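4-alpha-glucanotransferase (Corynebacterium glutamicum, PDB 5B68) is an amylomaltase, also called disproportionating enzyme, of the 4-alpha-glucanotransferase family, built around a TIM-type barrel with a beta-sandwich domain nearer its N-terminus. Local coordinates at residues F534-S539 / L595-E600; E578-L583 / D668-W673. All blocks are in the same frame, centred on the assembly; numbering follows the deposited sequence.

Contact 1 (F534-S539 / L595-E600); sequences FEHSPS and LQWQAE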
loop_
_atom_site.group_PDB
_atom_site.type_symbol
_atom_site.label_atom_id
_atom_site.label_comp_id
_atom_site.label_asym_id
_atom_site.label_seq_id
_atom_site.Cartn_x
_atom_site.Cartn_y
_atom_site.Cartn_z
ATOM N N PHE A 534 -16.197 4.648 -13.216
ATOM C CA PHE A 534 -15.192 4.529 -14.297
ATOM C C PHE A 534 -15.392 3.403 -15.247
ATOM O O PHE A 534 -14.643 3.289 -16.212
ATOM C CB PHE A 534 -13.779 4.406 -13.692
ATOM C CG PHE A 534 -13.441 5.470 -12.701
ATOM C CD1 PHE A 534 -13.837 6.784 -12.884
ATOM C CD2 PHE A 534 -12.639 5.176 -11.598
ATOM C CE1 PHE A 534 -13.500 7.772 -11.964
ATOM C CE2 PHE A 534 -12.279 6.170 -10.665
ATOM C CZ PHE A 534 -12.704 7.474 -10.859
ATOM N N GLU A 535 -16.379 2.527 -15.052
ATOM C CA GLU A 535 -16.398 1.291 -15.799
ATOM C C GLU A 535 -17.151 1.407 -17.114
ATOM O O GLU A 535 -18.294 1.904 -17.119
ATOM C CB GLU A 535 -17.086 0.185 -14.996
ATOM C CG GLU A 535 -16.325 -0.353 -13.770
ATOM C CD GLU A 535 -14.884 -0.769 -14.071
ATOM O OE1 GLU A 535 -13.962 -0.394 -13.283
ATOM O OE2 GLU A 535 -14.722 -1.468 -15.080
ATOM N N HIS A 536 -16.543 0.907 -18.194
ATOM C CA HIS A 536 -17.089 0.980 -19.526
ATOM C C HIS A 536 -17.248 -0.426 -19.917
ATOM O O HIS A 536 -16.514 -1.299 -19.424
ATOM C CB HIS A 536 -16.111 1.734 -20.502
ATOM C CG HIS A 536 -16.006 3.193 -20.248
ATOM N ND1 HIS A 536 -16.696 4.120 -20.993
ATOM C CD2 HIS A 536 -15.245 3.898 -19.381
ATOM C CE1 HIS A 536 -16.405 5.335 -20.557
ATOM N NE2 HIS A 536 -15.521 5.232 -19.577
ATOM N N SER A 537 -18.234 -0.691 -20.767
ATOM C CA SER A 537 -18.485 -2.012 -21.251
ATOM C C SER A 537 -17.312 -2.422 -22.174
ATOM O O SER A 537 -16.926 -1.647 -23.027
ATOM C CB SER A 537 -19.787 -1.986 -22.051
ATOM O OG SER A 537 -20.194 -3.244 -22.507
ATOM N N PRO A 538 -16.754 -3.616 -21.998
ATOM C CA PRO A 538 -15.885 -4.043 -23.078
ATOM C C PRO A 538 -16.659 -4.190 -24.390
ATOM O O PRO A 538 -16.092 -3.897 -25.436
ATOM C CB PRO A 538 -15.391 -5.397 -22.614
ATOM C CG PRO A 538 -16.520 -5.926 -21.793
ATOM C CD PRO A 538 -17.118 -4.732 -21.110
ATOM N N SER A 539 -17.942 -4.580 -24.326
ATOM C CA SER A 539 -18.721 -4.967 -25.512
ATOM C C SER A 539 -19.452 -3.841 -26.309
ATOM O O SER A 539 -19.210 -3.697 -27.504
ATOM C CB SER A 539 -19.702 -6.086 -25.148
ATOM O OG SER A 539 -20.747 -5.652 -24.310
ATOM N N LEU A 595 -23.999 14.481 -16.329
ATOM C CA LEU A 595 -25.424 14.040 -16.367
ATOM C C LEU A 595 -25.684 12.937 -17.363
ATOM O O LEU A 595 -26.376 11.922 -17.056
ATOM C CB LEU A 595 -26.354 15.212 -16.729
ATOM C CG LEU A 595 -27.857 14.943 -16.506
ATOM C CD1 LEU A 595 -28.103 14.789 -15.001
ATOM C CD2 LEU A 595 -28.695 16.093 -17.054
ATOM N N GLN A 596 -25.110 13.057 -18.564
ATOM C CA GLN A 596 -25.311 12.049 -19.583
ATOM C C GLN A 596 -24.739 10.679 -19.224
ATOM O O GLN A 596 -25.339 9.630 -19.470
ATOM C CB GLN A 596 -24.705 12.519 -20.941
ATOM C CG GLN A 596 -24.683 11.544 -22.126
ATOM C CD GLN A 596 -26.034 11.069 -22.622
ATOM O OE1 GLN A 596 -26.190 9.944 -23.097
ATOM N NE2 GLN A 596 -26.994 11.926 -22.554
ATOM N N TRP A 597 -23.516 10.693 -18.718
ATOM C CA TRP A 597 -22.855 9.448 -18.275
ATOM C C TRP A 597 -23.655 8.801 -17.113
ATOM O O TRP A 597 -23.925 7.593 -17.152
ATOM C CB TRP A 597 -21.435 9.820 -17.795
ATOM C CG TRP A 597 -20.597 8.663 -17.244
ATOM C CD1 TRP A 597 -20.009 8.598 -16.022
ATOM C CD2 TRP A 597 -20.276 7.460 -17.915
ATOM N NE1 TRP A 597 -19.348 7.411 -15.884
ATOM C CE2 TRP A 597 -19.493 6.687 -17.026
ATOM C CE3 TRP A 597 -20.565 6.951 -19.192
ATOM C CZ2 TRP A 597 -19.003 5.441 -17.361
ATOM C CZ3 TRP A 597 -20.053 5.709 -19.547
ATOM C CH2 TRP A 597 -19.245 4.972 -18.601
ATOM N N GLN A 598 -24.007 9.608 -16.113
ATOM C CA GLN A 598 -24.893 9.167 -14.988
ATOM C C GLN A 598 -26.189 8.525 -15.521
ATOM O O GLN A 598 -26.594 7.425 -15.107
ATOM C CB GLN A 598 -25.184 10.291 -14.032
ATOM C CG GLN A 598 -23.976 10.684 -13.189
ATOM C CD GLN A 598 -24.278 11.510 -11.980
ATOM O OE1 GLN A 598 -25.334 11.402 -11.340
ATOM N NE2 GLN A 598 -23.325 12.358 -11.618
ATOM N N ALA A 599 -26.781 9.142 -16.526
ATOM C CA ALA A 599 -28.047 8.639 -17.055
ATOM C C ALA A 599 -27.872 7.321 -17.634
ATOM O O ALA A 599 -28.656 6.404 -17.397
ATOM C CB ALA A 599 -28.635 9.632 -18.104
ATOM N N GLU A 600 -26.808 7.173 -18.415
ATOM C CA GLU A 600 -26.496 5.923 -19.037
ATOM C C GLU A 600 -26.279 4.804 -18.005
ATOM O O GLU A 600 -26.671 3.623 -18.243
ATOM C CB GLU A 600 -25.253 6.068 -19.953
ATOM C CG GLU A 600 -25.575 6.719 -21.305
ATOM C CD GLU A 600 -24.341 6.964 -22.167
ATOM O OE1 GLU A 600 -23.648 5.979 -22.446
ATOM O OE2 GLU A 600 -24.131 8.123 -22.592
#
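Trp597 reaches from helix 587-607 to the loop that follows strand 528-531 and meets His536 and the backbone of Glu535 there. Its CB points at the loop, and CG stands anti to the backbone N (chi1 178°), which carries the indole away from the helix. The five-membered ring stays short of 534-539, but its NE1 is hydrogen-bonded to the carbonyl oxygen of Trp533, just before that segment, which, with the stack, would restrain the rotation of the indole. The far rim of the six-membered ring makes the contact. Trp597 CZ2 lies 3.6 Å from Glu535 O, and Trp597 CH2 is 3.5 Å from the same oxygen, which sits at the ring edge near its plane, where aromatic C-H groups carry a slight positive charge. Trp597 CZ3 approaches the imidazole, 3.8 Å from His536 CE1. Trp597 CH2, at the tip, also lies over one face of His536, displaced toward the rim of the imidazole and 3.5 Å from His536 CE1. The two rings form an offset stack, with centroids 4.6 Å apart and planes inclined by 29°. Tryptophan suits this place because it combines length, a flat apolar rim and one N-H; histidine supplies a flat partner at the exposed margin. Glu535 turns its carboxylate elsewhere, to a salt bridge with Arg544. The arrangement is an offset aromatic stack at the protein surface, joining a loop after a TIM-type barrel strand to helix 587-607, which lies in the chain between barrel strands 553-556 and 645-649.

Contact 2 (E578-L583 / D668-W673); sequences ERLGVL and DMYPNW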
loop_
_atom_site.group_PDB
_atom_site.type_symbol
_atom_site.label_atom_id
_atom_site.label_comp_id
_atom_site.label_asym_id
_atom_site.label_seq_id
_atom_site.Cartn_x
_atom_site.Cartn_y
_atom_site.Cartn_z
ATOM N N GLU A 578 -13.915 23.022 -9.883
ATOM C CA GLU A 578 -14.098 24.415 -10.302
ATOM C C GLU A 578 -13.758 25.443 -9.239
ATOM O O GLU A 578 -13.074 26.426 -9.523
ATOM C CB GLU A 578 -15.543 24.634 -10.810
ATOM C CG GLU A 578 -15.849 26.038 -11.334
ATOM C CD GLU A 578 -14.801 26.608 -12.315
ATOM O OE1 GLU A 578 -14.776 27.851 -12.483
ATOM O OE2 GLU A 578 -14.018 25.840 -12.933
ATOM N N ARG A 579 -14.199 25.221 -8.003
ATOM C CA ARG A 579 -13.941 26.187 -6.964
ATOM C C ARG A 579 -12.499 26.160 -6.503
ATOM O O ARG A 579 -12.025 27.150 -5.978
ATOM C CB ARG A 579 -14.928 26.099 -5.796
ATOM C CG ARG A 579 -14.827 24.912 -4.860
ATOM C CD ARG A 579 -15.981 25.037 -3.887
ATOM N NE ARG A 579 -16.159 23.923 -2.965
ATOM C CZ ARG A 579 -17.100 22.967 -3.060
ATOM N NH1 ARG A 579 -17.998 22.905 -4.060
ATOM N NH2 ARG A 579 -17.140 22.033 -2.115
ATOM N N LEU A 580 -11.788 25.059 -6.725
ATOM C CA LEU A 580 -10.378 25.053 -6.406
ATOM C C LEU A 580 -9.559 25.541 -7.602
ATOM O O LEU A 580 -8.352 25.698 -7.465
ATOM C CB LEU A 580 -9.928 23.675 -5.934
ATOM C CG LEU A 580 -10.703 23.104 -4.745
ATOM C CD1 LEU A 580 -10.231 21.665 -4.492
ATOM C CD2 LEU A 580 -10.653 23.958 -3.472
ATOM N N GLY A 581 -10.198 25.810 -8.746
ATOM C CA GLY A 581 -9.499 26.305 -9.941
ATOM C C GLY A 581 -8.678 25.235 -10.650
ATOM O O GLY A 581 -7.696 25.535 -11.329
ATOM N N VAL A 582 -9.120 23.991 -10.490
ATOM C CA VAL A 582 -8.455 22.777 -10.952
ATOM C C VAL A 582 -9.263 22.107 -12.067
ATOM O O VAL A 582 -8.864 21.084 -12.630
ATOM C CB VAL A 582 -8.259 21.870 -9.712
ATOM C CG1 VAL A 582 -8.158 20.384 -10.034
ATOM C CG2 VAL A 582 -7.058 22.390 -8.920
ATOM N N LEU A 583 -10.416 22.681 -12.371
ATOM C CA LEU A 583 -11.116 22.420 -13.611
ATOM C C LEU A 583 -10.573 23.538 -14.508
ATOM O O LEU A 583 -10.451 24.695 -14.046
ATOM C CB LEU A 583 -12.632 22.584 -13.390
ATOM C CG LEU A 583 -13.676 21.685 -14.046
ATOM C CD1 LEU A 583 -14.940 22.498 -14.289
ATOM C CD2 LEU A 583 -13.173 21.064 -15.328
ATOM N N ASP A 668 -2.976 23.403 0.930
ATOM C CA ASP A 668 -3.458 24.794 1.018
ATOM C C ASP A 668 -4.700 25.041 0.120
ATOM O O ASP A 668 -5.321 26.081 0.203
ATOM C CB ASP A 668 -2.352 25.786 0.601
ATOM C CG ASP A 668 -1.805 25.490 -0.798
ATOM O OD1 ASP A 668 -2.116 24.394 -1.389
ATOM O OD2 ASP A 668 -1.029 26.335 -1.284
ATOM N N MET A 669 -5.027 24.115 -0.754
ATOM C CA MET A 669 -6.202 24.249 -1.600
ATOM C C MET A 669 -7.499 23.646 -0.983
ATOM O O MET A 669 -8.572 24.206 -1.100
ATOM C CB MET A 669 -5.879 23.630 -2.951
ATOM C CG MET A 669 -4.611 24.201 -3.614
ATOM S SD MET A 669 -4.196 23.265 -5.078
ATOM C CE MET A 669 -5.551 23.821 -6.118
ATOM N N TYR A 670 -7.380 22.503 -0.326
ATOM C CA TYR A 670 -8.541 21.756 0.201
ATOM C C TYR A 670 -8.003 20.922 1.342
ATOM O O TYR A 670 -6.864 20.426 1.226
ATOM C CB TYR A 670 -9.091 20.850 -0.890
ATOM C CG TYR A 670 -10.360 20.110 -0.484
ATOM C CD1 TYR A 670 -11.576 20.744 -0.510
ATOM C CD2 TYR A 670 -10.320 18.767 -0.116
ATOM C CE1 TYR A 670 -12.764 20.067 -0.168
ATOM C CE2 TYR A 670 -11.487 18.074 0.229
ATOM C CZ TYR A 670 -12.719 18.742 0.209
ATOM O OH TYR A 670 -13.912 18.079 0.588
ATOM N N PRO A 671 -8.769 20.674 2.391
ATOM C CA PRO A 671 -8.209 19.922 3.513
ATOM C C PRO A 671 -8.228 18.411 3.294
ATOM O O PRO A 671 -8.883 17.691 4.019
ATOM C CB PRO A 671 -9.114 20.303 4.685
ATOM C CG PRO A 671 -10.165 21.200 4.145
ATOM C CD PRO A 671 -10.136 21.116 2.665
ATOM N N ASN A 672 -7.438 17.938 2.341
ATOM C CA ASN A 672 -7.410 16.534 2.017
ATOM C C ASN A 672 -7.038 15.764 3.264
ATOM O O ASN A 672 -6.221 16.204 4.051
ATOM C CB ASN A 672 -6.376 16.244 0.926
ATOM C CG ASN A 672 -6.682 16.943 -0.373
ATOM O OD1 ASN A 672 -7.765 16.825 -0.901
ATOM N ND2 ASN A 672 -5.714 17.669 -0.895
ATOM N N TRP A 673 -7.726 14.652 3.465
ATOM C CA TRP A 673 -7.429 13.715 4.525
ATOM C C TRP A 673 -7.823 14.216 5.903
ATOM O O TRP A 673 -7.439 13.650 6.890
ATOM C CB TRP A 673 -5.966 13.319 4.498
ATOM C CG TRP A 673 -5.461 13.017 3.146
ATOM C CD1 TRP A 673 -4.554 13.729 2.443
ATOM C CD2 TRP A 673 -5.827 11.914 2.320
ATOM N NE1 TRP A 673 -4.329 13.150 1.240
ATOM C CE2 TRP A 673 -5.106 12.032 1.135
ATOM C CE3 TRP A 673 -6.708 10.839 2.468
ATOM C CZ2 TRP A 673 -5.228 11.132 0.101
ATOM C CZ3 TRP A 673 -6.820 9.947 1.442
ATOM C CH2 TRP A 673 -6.087 10.095 0.273
#
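Leu580 and Met669 both hold CG anti to their own carbonyl carbon, with chi1 of -56° and -54°, and from these positions their side chains reach across the contact. Leu580 sends its two methyls to different targets: CD2 comes to 3.2 Å from Met669 O, while CD1 lies 3.9 Å from Tyr670 CB. Met669 is extended at chi2 but bends at chi3 (71°), which turns its terminal methyl CE toward the other segment. There Met669 CE meets Val582 CG2 at 3.5 Å, tighter than the usual carbon-carbon contact, and the carbonyl oxygen of Leu580 at 3.6 Å. The branched leucine can thus touch two successive residues, and the unbranched, flexible methionine can lay its tip against both a valine methyl and a backbone carbonyl. No hydrogen bond crosses; the joint is apolar packing with close carbonyl contacts. Gly581, with positive phi, forms a Schellman motif as the chain leaves the helix, its N bonded to Glu578 O at 3.0 Å, and the chain turns so that Leu580 and Val582 both face 668-673. On the other segment, Pro671 is the centre of an inverse gamma turn, and its CD packs over one face of the Tyr670 ring. Tyr670 OH is hydrogen-bonded to Ala659 O, and the tyrosine side chain also touches Leu576 of helix 572-579. The contact therefore sets the C-terminal end of helix 572-579 against the long loop between helices 650-654 and 694-702.

How the contacts relate
Contact 1 and contact 2 are separate surface contacts, with centres 26 Å apart and nearest atoms about 12 Å apart. They are linked through the chain: helix 572-579, whose end enters contact 2, is followed directly by helix 587-607, which carries the tryptophan of contact 1. Along the sequence their segments alternate. The two consecutive helices pack against different loops, helix 587-607 against the one after strand 528-531 and helix 572-579 against the one after helix 650-654. Contact 1 relies on stacked rings, contact 2 on apolar packing around a methionine methyl and leucine branches. Contact 1 lies farther out, its centre 29 Å from the centre of the chain against 24 Å for contact 2.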